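Local coordinates for protein zinc-finger (Saccharomonospora viridis, PDB 3RMQ) that is of unknown function but binds a zinc ion at a zinc-finger site, probably to stabilise its fold, at the zinc ion site. Residues are numbered along the deposited sequence; one frame, centred on the assembly and turned at random.

The zinc ion site. Residues 17-18, 34, 36, 38, 59, 61-62. With ZN (zinc ion), chain B.
Backbone from three parts of the chain converges on the zinc: extended at His17 in strand 15-20, looped at Cys36, and turning from Cys59 into helix 60-69, where Cys62 is already helical. The site is a zinc finger of the His-Cys3 type and probably structural, with His17, Cys36, Cys59 and Cys62 around the ion in a near-tetrahedral arrangement. His17 binds through ND1, the imidazole nitrogen nearer the backbone, at 2.1 Å from ZN. Its CG lies anti to the carbonyl carbon and the ring is turned roughly crosswise to the chain (chi2 -81°), so that ND1 faces the metal and NE2 points away; the SG of Cys62 lies at the ring edge, in plane. Cys59 and Cys62 form the CxxC motif and reach the ion by different torsions. The SG of Cys59 stands anti to its backbone N (chi1 173°), 2.4 Å from ZN, whereas that of Cys62 is anti to the carbonyl carbon and sits 2.3 Å from ZN. Cys36 comes in from its loop, with SG in the crowded position between backbone N and carbonyl carbon. Backbone N-H groups also point at the sulfurs of Cys59 and Cys62, and more weakly Glu38 N at that of Cys36, which may temper any negative charge there. Cys62 N, in the first turn of the helix, donates almost straight to Cys59 SG at 3.4 Å, tying the two ends of the motif together. Toward the ion's flank, the methyl CB of Ala34 lies 3.9 Å from ZN, adding a nonpolar neighbour. Next to His17 in the strand, Val18 N donates to Cys62 SG at 3.3 Å, linking strand to helix beside the metal.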
loop_
_atom_site.group_PDB
_atom_site.type_symbol
_atom_site.label_atom_id
_atom_site.label_comp_id
_atom_site.label_asym_id
_atom_site.label_seq_id
_atom_site.Cartn_x
_atom_site.Cartn_y
_atom_site.Cartn_z
ATOM N N HIS A 17 -4.197 -3.911 -0.910
ATOM C CA HIS A 17 -3.484 -2.840 -1.614
ATOM C C HIS A 17 -4.449 -1.715 -1.898
ATOM O O HIS A 17 -5.658 -1.860 -1.635
ATOM C CB HIS A 17 -2.898 -3.348 -2.945
ATOM C CG HIS A 17 -1.810 -4.362 -2.779
ATOM N ND1 HIS A 17 -0.495 -4.026 -2.500
ATOM C CD2 HIS A 17 -1.848 -5.717 -2.849
ATOM C CE1 HIS A 17 0.235 -5.131 -2.457
ATOM N NE2 HIS A 17 -0.571 -6.172 -2.647
ATOM N N VAL A 18 -3.925 -0.620 -2.450
ATOM C CA VAL A 18 -4.737 0.537 -2.837
ATOM C C VAL A 18 -4.510 0.653 -4.314
ATOM O O VAL A 18 -3.363 0.411 -4.799
ATOM C CB VAL A 18 -4.301 1.845 -2.129
ATOM C CG1 VAL A 18 -5.059 3.045 -2.692
ATOM C CG2 VAL A 18 -4.561 1.723 -0.628
ATOM N N ALA A 34 -0.897 -1.780 -8.103
ATOM C CA ALA A 34 -1.250 -1.001 -6.915
ATOM C C ALA A 34 -0.394 0.279 -6.785
ATOM O O ALA A 34 0.617 0.474 -7.502
ATOM C CB ALA A 34 -1.038 -1.869 -5.705
ATOM N N CYS A 36 1.721 0.857 -4.706
ATOM C CA CYS A 36 3.087 0.495 -4.274
ATOM C C CYS A 36 3.908 -0.006 -5.436
ATOM O O CYS A 36 5.124 -0.278 -5.300
ATOM C CB CYS A 36 3.047 -0.600 -3.184
ATOM S SG CYS A 36 2.299 -2.135 -3.757
ATOM N N GLU A 38 3.439 -2.896 -7.151
ATOM C CA GLU A 38 3.295 -4.340 -7.387
ATOM C C GLU A 38 2.112 -4.616 -8.323
ATOM O O GLU A 38 1.024 -4.078 -8.124
ATOM C CB GLU A 38 3.072 -5.076 -6.061
ATOM C CG GLU A 38 4.298 -5.137 -5.153
ATOM C CD GLU A 38 5.393 -6.034 -5.707
ATOM O OE1 GLU A 38 5.254 -7.269 -5.604
ATOM O OE2 GLU A 38 6.383 -5.502 -6.245
ATOM N N CYS A 59 -1.358 -3.442 2.952
ATOM C CA CYS A 59 -0.044 -3.229 2.340
ATOM C C CYS A 59 0.554 -1.963 2.958
ATOM O O CYS A 59 -0.024 -0.879 2.842
ATOM C CB CYS A 59 -0.192 -3.033 0.804
ATOM S SG CYS A 59 1.419 -2.558 0.028
ATOM N N VAL A 61 3.094 -0.194 2.153
ATOM C CA VAL A 61 3.544 0.801 1.173
ATOM C C VAL A 61 2.358 1.566 0.567
ATOM O O VAL A 61 2.358 2.806 0.489
ATOM C CB VAL A 61 4.356 0.104 0.061
ATOM C CG1 VAL A 61 4.719 1.100 -1.004
ATOM C CG2 VAL A 61 5.637 -0.528 0.709
ATOM N N CYS A 62 1.345 0.826 0.151
ATOM C CA CYS A 62 0.126 1.449 -0.371
ATOM C C CYS A 62 -0.526 2.389 0.664
ATOM O O CYS A 62 -1.054 3.444 0.295
ATOM C CB CYS A 62 -0.917 0.377 -0.760
ATOM S SG CYS A 62 -0.648 -0.358 -2.354
HETATM ZN ZN ZN B . 0.553 -2.273 -2.143
#